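Local coordinates for protein esterase A (Caulobacter crescentus, PDB 5GKV) that is a penicillin-binding protein homologue of the serine beta-lactamase family, probably hydrolysing ester or related substrates through an active-site serine, at residues L78-K83 against F338-W343; H170-G175 against I261-G266; A268-L273 against A359-K364. One frame throughout, in Å; residues are numbered along the deposited sequence. Where two conformers were deposited one is given.

Contact 1 (L78-K83 against F338-W343); sequences LFSTTK and FGHSGW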
loop_
_atom_site.group_PDB
_atom_site.type_symbol
_atom_site.label_atom_id
_atom_site.label_comp_id
_atom_site.label_asym_id
_atom_site.label_seq_id
_atom_site.Cartn_x
_atom_site.Cartn_y
_atom_site.Cartn_z
ATOM N N LEU A 78 -0.848 -2.053 7.792
ATOM C CA LEU A 78 -0.298 -1.153 6.786
ATOM C C LEU A 78 -1.354 -0.307 6.087
ATOM O O LEU A 78 -1.000 0.672 5.422
ATOM C CB LEU A 78 0.466 -1.955 5.714
ATOM C CG LEU A 78 1.608 -2.840 6.211
ATOM C CD1 LEU A 78 2.228 -3.646 5.026
ATOM C CD2 LEU A 78 2.683 -2.011 6.965
ATOM N N PHE A 79 -2.628 -0.666 6.219
ATOM C CA PHE A 79 -3.740 -0.057 5.486
ATOM C C PHE A 79 -3.339 0.030 4.013
ATOM O O PHE A 79 -2.819 -0.961 3.481
ATOM C CB PHE A 79 -4.136 1.253 6.163
ATOM C CG PHE A 79 -4.655 1.036 7.550
ATOM C CD1 PHE A 79 -5.940 0.542 7.740
ATOM C CD2 PHE A 79 -3.845 1.238 8.654
ATOM C CE1 PHE A 79 -6.415 0.285 9.018
ATOM C CE2 PHE A 79 -4.314 0.989 9.929
ATOM C CZ PHE A 79 -5.594 0.512 10.112
ATOM N N SER A 80 -3.528 1.169 3.344
ATOM C CA SER A 80 -3.379 1.200 1.894
ATOM C C SER A 80 -1.931 1.107 1.439
ATOM O O SER A 80 -1.696 0.969 0.240
ATOM C CB SER A 80 -4.047 2.453 1.314
ATOM O OG SER A 80 -3.791 3.610 2.093
ATOM N N THR A 81 -0.951 1.151 2.353
ATOM C CA THR A 81 0.397 0.812 1.910
ATOM C C THR A 81 0.417 -0.602 1.335
ATOM O O THR A 81 1.188 -0.899 0.414
ATOM C CB THR A 81 1.403 0.977 3.063
ATOM O OG1 THR A 81 1.413 2.350 3.458
ATOM C CG2 THR A 81 2.829 0.585 2.609
ATOM N N THR A 82 -0.502 -1.461 1.794
ATOM C CA THR A 82 -0.663 -2.798 1.215
ATOM C C THR A 82 -0.868 -2.778 -0.303
ATOM O O THR A 82 -0.470 -3.719 -0.993
ATOM C CB THR A 82 -1.852 -3.497 1.889
ATOM O OG1 THR A 82 -1.714 -3.380 3.317
ATOM C CG2 THR A 82 -1.936 -4.962 1.489
ATOM N N LYS A 83 -1.476 -1.715 -0.845
ATOM C CA LYS A 83 -1.752 -1.669 -2.281
ATOM C C LYS A 83 -0.489 -1.752 -3.130
ATOM O O LYS A 83 -0.546 -2.218 -4.278
ATOM C CB LYS A 83 -2.524 -0.385 -2.629
ATOM C CG LYS A 83 -3.905 -0.318 -1.976
ATOM C CD LYS A 83 -4.768 0.757 -2.625
ATOM C CE LYS A 83 -6.213 0.679 -2.131
ATOM N NZ LYS A 83 -6.317 1.070 -0.677
ATOM N N PHE A 338 8.189 5.644 -6.899
ATOM C CA PHE A 338 6.827 5.133 -6.810
ATOM C C PHE A 338 6.674 4.291 -5.551
ATOM O O PHE A 338 7.651 3.774 -4.993
ATOM C CB PHE A 338 6.460 4.286 -8.041
ATOM C CG PHE A 338 7.362 3.099 -8.247
ATOM C CD1 PHE A 338 8.534 3.225 -8.977
ATOM C CD2 PHE A 338 7.040 1.855 -7.717
ATOM C CE1 PHE A 338 9.355 2.144 -9.171
ATOM C CE2 PHE A 338 7.881 0.767 -7.899
ATOM C CZ PHE A 338 9.035 0.911 -8.642
ATOM N N GLY A 339 5.423 4.104 -5.155
ATOM C CA GLY A 339 5.126 3.323 -3.961
ATOM C C GLY A 339 3.663 3.450 -3.618
ATOM O O GLY A 339 2.811 3.565 -4.504
ATOM N N HIS A 340 3.376 3.414 -2.324
ATOM C CA HIS A 340 2.019 3.685 -1.893
ATOM C C HIS A 340 2.056 4.061 -0.423
ATOM O O HIS A 340 2.979 3.681 0.311
ATOM C CB HIS A 340 1.092 2.487 -2.148
ATOM C CG HIS A 340 -0.318 2.876 -2.486
ATOM N ND1 HIS A 340 -1.197 3.388 -1.553
ATOM C CD2 HIS A 340 -1.004 2.815 -3.654
ATOM C CE1 HIS A 340 -2.355 3.652 -2.139
ATOM N NE2 HIS A 340 -2.265 3.308 -3.413
ATOM N N SER A 341 1.067 4.843 -0.015
ATOM C CA SER A 341 0.953 5.283 1.361
ATOM C C SER A 341 -0.309 4.703 1.981
ATOM O O SER A 341 -1.207 4.233 1.279
ATOM C CB SER A 341 0.939 6.817 1.453
ATOM O OG SER A 341 2.103 7.343 0.840
ATOM N N GLY A 342 -0.370 4.759 3.306
ATOM C CA GLY A 342 -1.446 4.134 4.042
ATOM C C GLY A 342 -2.122 5.112 4.983
ATOM O O GLY A 342 -1.528 6.096 5.437
ATOM N N TRP A 343 -3.399 4.830 5.248
ATOM C CA TRP A 343 -4.196 5.553 6.233
ATOM C C TRP A 343 -3.420 5.767 7.530
ATOM O O TRP A 343 -2.995 4.810 8.179
ATOM C CB TRP A 343 -5.480 4.757 6.510
ATOM C CG TRP A 343 -6.363 5.383 7.543
ATOM C CD1 TRP A 343 -6.380 5.118 8.889
ATOM C CD2 TRP A 343 -7.380 6.364 7.315
ATOM N NE1 TRP A 343 -7.337 5.895 9.514
ATOM C CE2 TRP A 343 -7.965 6.663 8.570
ATOM C CE3 TRP A 343 -7.856 7.017 6.175
ATOM C CZ2 TRP A 343 -8.994 7.587 8.710
ATOM C CZ3 TRP A 343 -8.882 7.933 6.317
ATOM C CH2 TRP A 343 -9.439 8.212 7.576
#
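Ser80 and Gly342 bring the two backbones together, CA to CA 4.1 Å, where the turn leading into helix 82-95 lies against the end of strand 338-341. In the Ser80 conformer given here, one of two, OG sits between the backbone N and the carbonyl carbon (chi1 42°), which turns it to the strand, where it donates to Ser341 O over 2.8 Å, in the carbonyl plane and on a lone pair. His340 ND1 also donates to Ser341 O, at 3.0 Å and on a lone pair, with that oxygen nearly in the imidazole plane, so this short-range bond fixes the rotation of the ring. Trp343 N adds a weak bond to Ser80 OG. The imidazole is covered on one face by Lys83, whose CB stands 3.8 Å from the His340 ring centroid and almost on the normal, a CH-pi contact; farther along the chain, Lys83 CD reaches 3.7 Å from His340 NE2. Lys83 then leads away, and its NZ bonds to Tyr169 OH, Pro171 O and Ser263 O. At the other end, Trp343 turns an edge toward the face of Phe79, with 5.5 Å from the Phe79 ring centroid to that of the Trp343 five-membered ring and planes at 63°. The methylenes back this edge-to-face pair, Phe79 CB lying 3.8 Å from Trp343 CB. Thr81 OG1 comes close to Gly342 N at a poor angle and bonds instead to Ser346 OG. Ser80-Thr81-Thr82-Lys83 matches the family's S-x-x-K motif, and His340-Ser341-Gly342 probably takes the place of the KTG motif. This is consistent with the family's active-site cleft: a serine hydroxyl, probably the nucleophile, in this conformer bonded to a strand carbonyl that also accepts the neighbouring imidazole N-H.

Contact 2 (H170-G175 against I261-G266); sequences HPVTYG and IPSANG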
loop_
_atom_site.group_PDB
_atom_site.type_symbol
_atom_site.label_atom_id
_atom_site.label_comp_id
_atom_site.label_asym_id
_atom_site.label_seq_id
_atom_site.Cartn_x
_atom_site.Cartn_y
_atom_site.Cartn_z
ATOM N N HIS A 170 -10.033 4.079 -5.152
ATOM C CA HIS A 170 -10.833 2.989 -4.606
ATOM C C HIS A 170 -10.195 2.513 -3.300
ATOM O O HIS A 170 -9.345 1.614 -3.346
ATOM C CB HIS A 170 -10.881 1.799 -5.571
ATOM C CG HIS A 170 -11.553 2.062 -6.892
ATOM N ND1 HIS A 170 -11.422 3.244 -7.591
ATOM C CD2 HIS A 170 -12.322 1.255 -7.664
ATOM C CE1 HIS A 170 -12.101 3.161 -8.724
ATOM N NE2 HIS A 170 -12.651 1.962 -8.793
ATOM N N PRO A 171 -10.552 3.057 -2.129
ATOM C CA PRO A 171 -9.763 2.727 -0.921
ATOM C C PRO A 171 -9.902 1.278 -0.461
ATOM O O PRO A 171 -8.933 0.721 0.063
ATOM C CB PRO A 171 -10.291 3.712 0.132
ATOM C CG PRO A 171 -11.662 4.065 -0.325
ATOM C CD PRO A 171 -11.611 4.041 -1.842
ATOM N N VAL A 172 -11.062 0.653 -0.624
ATOM C CA VAL A 172 -11.278 -0.727 -0.201
ATOM C C VAL A 172 -11.489 -1.656 -1.395
ATOM O O VAL A 172 -10.896 -2.735 -1.471
ATOM C CB VAL A 172 -12.462 -0.818 0.787
ATOM C CG1 VAL A 172 -12.576 -2.234 1.337
ATOM C CG2 VAL A 172 -12.317 0.222 1.912
ATOM N N THR A 173 -12.330 -1.244 -2.344
ATOM C CA THR A 173 -12.710 -2.114 -3.453
ATOM C C THR A 173 -11.519 -2.525 -4.312
ATOM O O THR A 173 -11.547 -3.603 -4.918
ATOM C CB THR A 173 -13.764 -1.419 -4.321
ATOM O OG1 THR A 173 -13.247 -0.153 -4.760
ATOM C CG2 THR A 173 -15.040 -1.187 -3.502
ATOM N N TYR A 174 -10.475 -1.687 -4.382
ATOM C CA TYR A 174 -9.291 -2.021 -5.175
ATOM C C TYR A 174 -8.722 -3.379 -4.804
ATOM O O TYR A 174 -8.234 -4.106 -5.672
ATOM C CB TYR A 174 -8.222 -0.944 -4.994
ATOM C CG TYR A 174 -6.786 -1.270 -5.413
ATOM C CD1 TYR A 174 -5.942 -1.991 -4.572
ATOM C CD2 TYR A 174 -6.246 -0.765 -6.603
ATOM C CE1 TYR A 174 -4.622 -2.249 -4.913
ATOM C CE2 TYR A 174 -4.917 -1.019 -6.957
ATOM C CZ TYR A 174 -4.105 -1.754 -6.089
ATOM O OH TYR A 174 -2.772 -2.027 -6.397
ATOM N N GLY A 175 -8.730 -3.718 -3.513
ATOM C CA GLY A 175 -8.122 -4.968 -3.094
ATOM C C GLY A 175 -8.874 -6.172 -3.610
ATOM O O GLY A 175 -8.274 -7.219 -3.876
ATOM N N ILE A 261 -7.405 -8.677 2.818
ATOM C CA ILE A 261 -7.940 -7.460 2.219
ATOM C C ILE A 261 -6.749 -6.752 1.578
ATOM O O ILE A 261 -6.106 -5.906 2.220
ATOM C CB ILE A 261 -8.670 -6.595 3.261
ATOM C CG1 ILE A 261 -9.759 -7.424 3.963
ATOM C CG2 ILE A 261 -9.275 -5.344 2.588
ATOM C CD1 ILE A 261 -10.523 -6.694 5.065
ATOM N N PRO A 262 -6.387 -7.097 0.337
ATOM C CA PRO A 262 -5.144 -6.563 -0.253
ATOM C C PRO A 262 -5.149 -5.051 -0.481
ATOM O O PRO A 262 -4.127 -4.499 -0.912
ATOM C CB PRO A 262 -5.038 -7.335 -1.585
ATOM C CG PRO A 262 -5.826 -8.605 -1.351
ATOM C CD PRO A 262 -6.992 -8.143 -0.505
ATOM N N SER A 263 -6.250 -4.357 -0.215
ATOM C CA SER A 263 -6.233 -2.904 -0.225
ATOM C C SER A 263 -5.908 -2.296 1.136
ATOM O O SER A 263 -5.689 -1.082 1.202
ATOM C CB SER A 263 -7.587 -2.363 -0.701
ATOM O OG SER A 263 -8.656 -3.024 -0.037
ATOM N N ALA A 264 -5.886 -3.090 2.223
ATOM C CA ALA A 264 -5.942 -2.478 3.551
ATOM C C ALA A 264 -5.413 -3.279 4.747
ATOM O O ALA A 264 -5.198 -2.681 5.801
ATOM C CB ALA A 264 -7.388 -2.087 3.877
ATOM N N ASN A 265 -5.257 -4.602 4.672
ATOM C CA ASN A 265 -4.986 -5.334 5.913
ATOM C C ASN A 265 -3.672 -6.107 5.881
ATOM O O ASN A 265 -3.499 -7.063 6.647
ATOM C CB ASN A 265 -6.149 -6.267 6.280
ATOM C CG ASN A 265 -6.095 -7.595 5.561
ATOM O OD1 ASN A 265 -5.626 -7.687 4.421
ATOM N ND2 ASN A 265 -6.585 -8.644 6.225
ATOM N N GLY A 266 -2.726 -5.709 5.041
ATOM C CA GLY A 266 -1.378 -6.219 5.199
ATOM C C GLY A 266 -0.793 -5.835 6.549
ATOM O O GLY A 266 -1.151 -4.812 7.145
#
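This is a loop-to-helix contact in which Ser263, from the loop after helix 253-258, fits against the first turn of helix 173-186 with a single hydrogen bond across. The closest backbone pair is Gly175 and Ser263, 4.0 Å between CA atoms, and with only hydrogen on the Gly175 CA the loop can come this near. Ser263 OG, placed between its own N and carbonyl carbon by a chi1 of 47°, donates to Val172 O at 2.7 Å, tilted 19° from the carbonyl plane. The same Val172 oxygen accepts Gly175 N at 3.1 Å, so the backbone bond that closes the turn at the start of the helix and the bond from the loop share one acceptor. Ser263 CB packs against the turn: it lies 3.3 Å from Gly175 N and 3.5 Å from Pro171 O, while Tyr174 offers its ring edge, CD1 standing 4.2 Å from Ser263 CB. Beside it, the Pro262 ring rests on the Gly175 carbonyl, CD to O 3.7 Å. The loop brings its own bracing, with Ile261 N donating to Asn265 OD1 from above the amide plane and Ile261 O accepting both Ala264 N and Asn265 N. One carbonyl from each segment meets the lysine of the S-x-x-K motif, and Tyr169 is consistent with the tyrosine of the family's Y-x-N-type motif, so the contact probably lines the same cleft. Around it, Tyr174 packs on Ala86 and Ala87 of helix 82-95 and bonds through OH to Lys83 O; Pro171 touches helix 235-241, Pro262 meets Trp147 of helix 147-156, and the loop runs on into strand 266-268.

Contact 3 (A268-L273 against A359-K364); sequences ATAPAL and AYVMNK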
loop_
_atom_site.group_PDB
_atom_site.type_symbol
_atom_site.label_atom_id
_atom_site.label_comp_id
_atom_site.label_asym_id
_atom_site.label_seq_id
_atom_site.Cartn_x
_atom_site.Cartn_y
_atom_site.Cartn_z
ATOM N N ALA A 268 3.215 -5.753 8.439
ATOM C CA ALA A 268 4.633 -5.875 8.114
ATOM C C ALA A 268 5.461 -5.055 9.089
ATOM O O ALA A 268 4.939 -4.236 9.848
ATOM C CB ALA A 268 4.929 -5.423 6.685
ATOM N N THR A 269 6.775 -5.253 9.013
ATOM C CA THR A 269 7.748 -4.338 9.593
ATOM C C THR A 269 8.290 -3.422 8.501
ATOM O O THR A 269 8.183 -3.711 7.300
ATOM C CB THR A 269 8.924 -5.079 10.229
ATOM O OG1 THR A 269 9.677 -5.722 9.189
ATOM C CG2 THR A 269 8.451 -6.101 11.265
ATOM N N ALA A 270 8.876 -2.306 8.929
ATOM C CA ALA A 270 9.435 -1.365 7.959
ATOM C C ALA A 270 10.549 -1.988 7.122
ATOM O O ALA A 270 10.519 -1.843 5.883
ATOM C CB ALA A 270 9.892 -0.102 8.692
ATOM N N PRO A 271 11.519 -2.720 7.691
ATOM C CA PRO A 271 12.545 -3.332 6.823
ATOM C C PRO A 271 11.988 -4.325 5.816
ATOM O O PRO A 271 12.535 -4.455 4.713
ATOM C CB PRO A 271 13.490 -4.021 7.820
ATOM C CG PRO A 271 13.244 -3.361 9.120
ATOM C CD PRO A 271 11.801 -2.977 9.119
ATOM N N ALA A 272 10.950 -5.079 6.178
ATOM C CA ALA A 272 10.363 -6.001 5.210
ATOM C C ALA A 272 9.906 -5.253 3.962
ATOM O O ALA A 272 10.196 -5.677 2.830
ATOM C CB ALA A 272 9.204 -6.771 5.846
ATOM N N LEU A 273 9.234 -4.107 4.144
ATOM C CA LEU A 273 8.782 -3.328 2.992
ATOM C C LEU A 273 9.952 -2.690 2.258
ATOM O O LEU A 273 9.960 -2.628 1.019
ATOM C CB LEU A 273 7.777 -2.254 3.431
ATOM C CG LEU A 273 6.444 -2.820 3.944
ATOM C CD1 LEU A 273 5.670 -1.724 4.669
ATOM C CD2 LEU A 273 5.625 -3.402 2.789
ATOM N N ALA A 359 10.729 2.531 3.864
ATOM C CA ALA A 359 9.379 2.417 4.392
ATOM C C ALA A 359 9.325 3.049 5.770
ATOM O O ALA A 359 10.272 2.940 6.552
ATOM C CB ALA A 359 8.929 0.947 4.470
ATOM N N TYR A 360 8.212 3.716 6.051
ATOM C CA TYR A 360 7.907 4.256 7.371
ATOM C C TYR A 360 6.652 3.553 7.871
ATOM O O TYR A 360 5.621 3.573 7.190
ATOM C CB TYR A 360 7.699 5.765 7.283
ATOM C CG TYR A 360 7.117 6.409 8.523
ATOM C CD1 TYR A 360 7.913 6.654 9.648
ATOM C CD2 TYR A 360 5.785 6.801 8.556
ATOM C CE1 TYR A 360 7.378 7.255 10.780
ATOM C CE2 TYR A 360 5.252 7.398 9.665
ATOM C CZ TYR A 360 6.047 7.627 10.777
ATOM O OH TYR A 360 5.495 8.228 11.892
ATOM N N VAL A 361 6.736 2.931 9.046
ATOM C CA VAL A 361 5.624 2.153 9.587
ATOM C C VAL A 361 5.418 2.594 11.030
ATOM O O VAL A 361 6.348 2.521 11.839
ATOM C CB VAL A 361 5.891 0.642 9.502
ATOM C CG1 VAL A 361 4.732 -0.126 10.144
ATOM C CG2 VAL A 361 6.076 0.210 8.012
ATOM N N MET A 362 4.217 3.062 11.352
ATOM C CA MET A 362 3.980 3.610 12.684
ATOM C C MET A 362 2.583 3.228 13.137
ATOM O O MET A 362 1.759 2.776 12.343
ATOM C CB MET A 362 4.150 5.141 12.707
ATOM C CG MET A 362 2.945 5.941 12.144
ATOM S SD MET A 362 2.363 5.536 10.459
ATOM C CE MET A 362 0.610 5.337 10.781
ATOM N N ASN A 363 2.300 3.438 14.427
ATOM C CA ASN A 363 0.978 3.085 14.923
ATOM C C ASN A 363 0.168 4.263 15.452
ATOM O O ASN A 363 -1.025 4.087 15.710
ATOM C CB ASN A 363 1.060 1.977 15.995
ATOM C CG ASN A 363 1.901 2.360 17.203
ATOM O OD1 ASN A 363 2.581 3.375 17.206
ATOM N ND2 ASN A 363 1.878 1.509 18.233
ATOM N N LYS A 364 0.747 5.450 15.579
ATOM C CA LYS A 364 -0.047 6.652 15.831
ATOM C C LYS A 364 -0.520 7.226 14.491
ATOM O O LYS A 364 0.285 7.688 13.674
ATOM C CB LYS A 364 0.738 7.680 16.636
ATOM C CG LYS A 364 -0.069 8.964 16.912
ATOM C CD LYS A 364 0.712 9.917 17.809
ATOM C CE LYS A 364 -0.013 11.258 17.989
ATOM N NZ LYS A 364 -1.318 11.073 18.699
#
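Ala270 and Ala359 meet without any aromatic ring, and the flat groups between them are peptide carbonyls, each approached by a methyl from the other segment. Ala359 CB lies 3.5 Å from Ala270 O, and Ala270 CB lies 3.7 Å from Ala359 O. These two contacts lie where the first turn of helix 270-281 meets strand 356-362. Leu273, one turn further along, presses its CB to 3.6 Å from Ala359 CB. Val361 makes most of its contact through CG2, with CG1 near Ala268 O: CG2, anti to its own carbonyl carbon while CG1 is anti to N (chi1 177°), comes 3.7 Å from Ala270 CA and 3.9 Å from Leu273 CD1. The Leu273 and Val361 side chains cross at about a right angle, Leu273 CD1 meeting Val361 CG2. Thr269 takes the N-cap position, its OG1 accepting a weak bond from Ala272 N at 3.3 Å. On the sheet side, Ala359 and Val361 hydrogen-bond through their backbones to Ala46 and Arg44, while Tyr360 points away from helix 270-281 and packs on helix 373-384. The central sheet is thus layered between helices, as in the alpha/beta domain of serine beta-lactamases. With no hydrogen bond across, buried aliphatic groups and methyls set against carbonyl oxygens imply cohesion by van der Waals fit.

From the N terminus, 78-83 comes first and is met by 338-343, so contact 1 closes the longest loop. Contact 2 is nested wholly inside that loop, closed when 261-266 returns to 170-175. Directly after it, 268-273 opens contact 3, whose partner 359-364 follows contact 1's second segment; contacts 1 and 3 therefore cross, while 2 and 3 run in series, their centres about 17 Å apart. Lys83 and the Leu78–Gly266 backbone pair join contact 1 to contact 2, and Leu78 also packs on Ala268 and Leu273. Contacts 1 and 3 fasten helices 82-95 and 270-281 to the antiparallel sheet, while contact 2 holds the loop before strand 266-268 to helix 173-186.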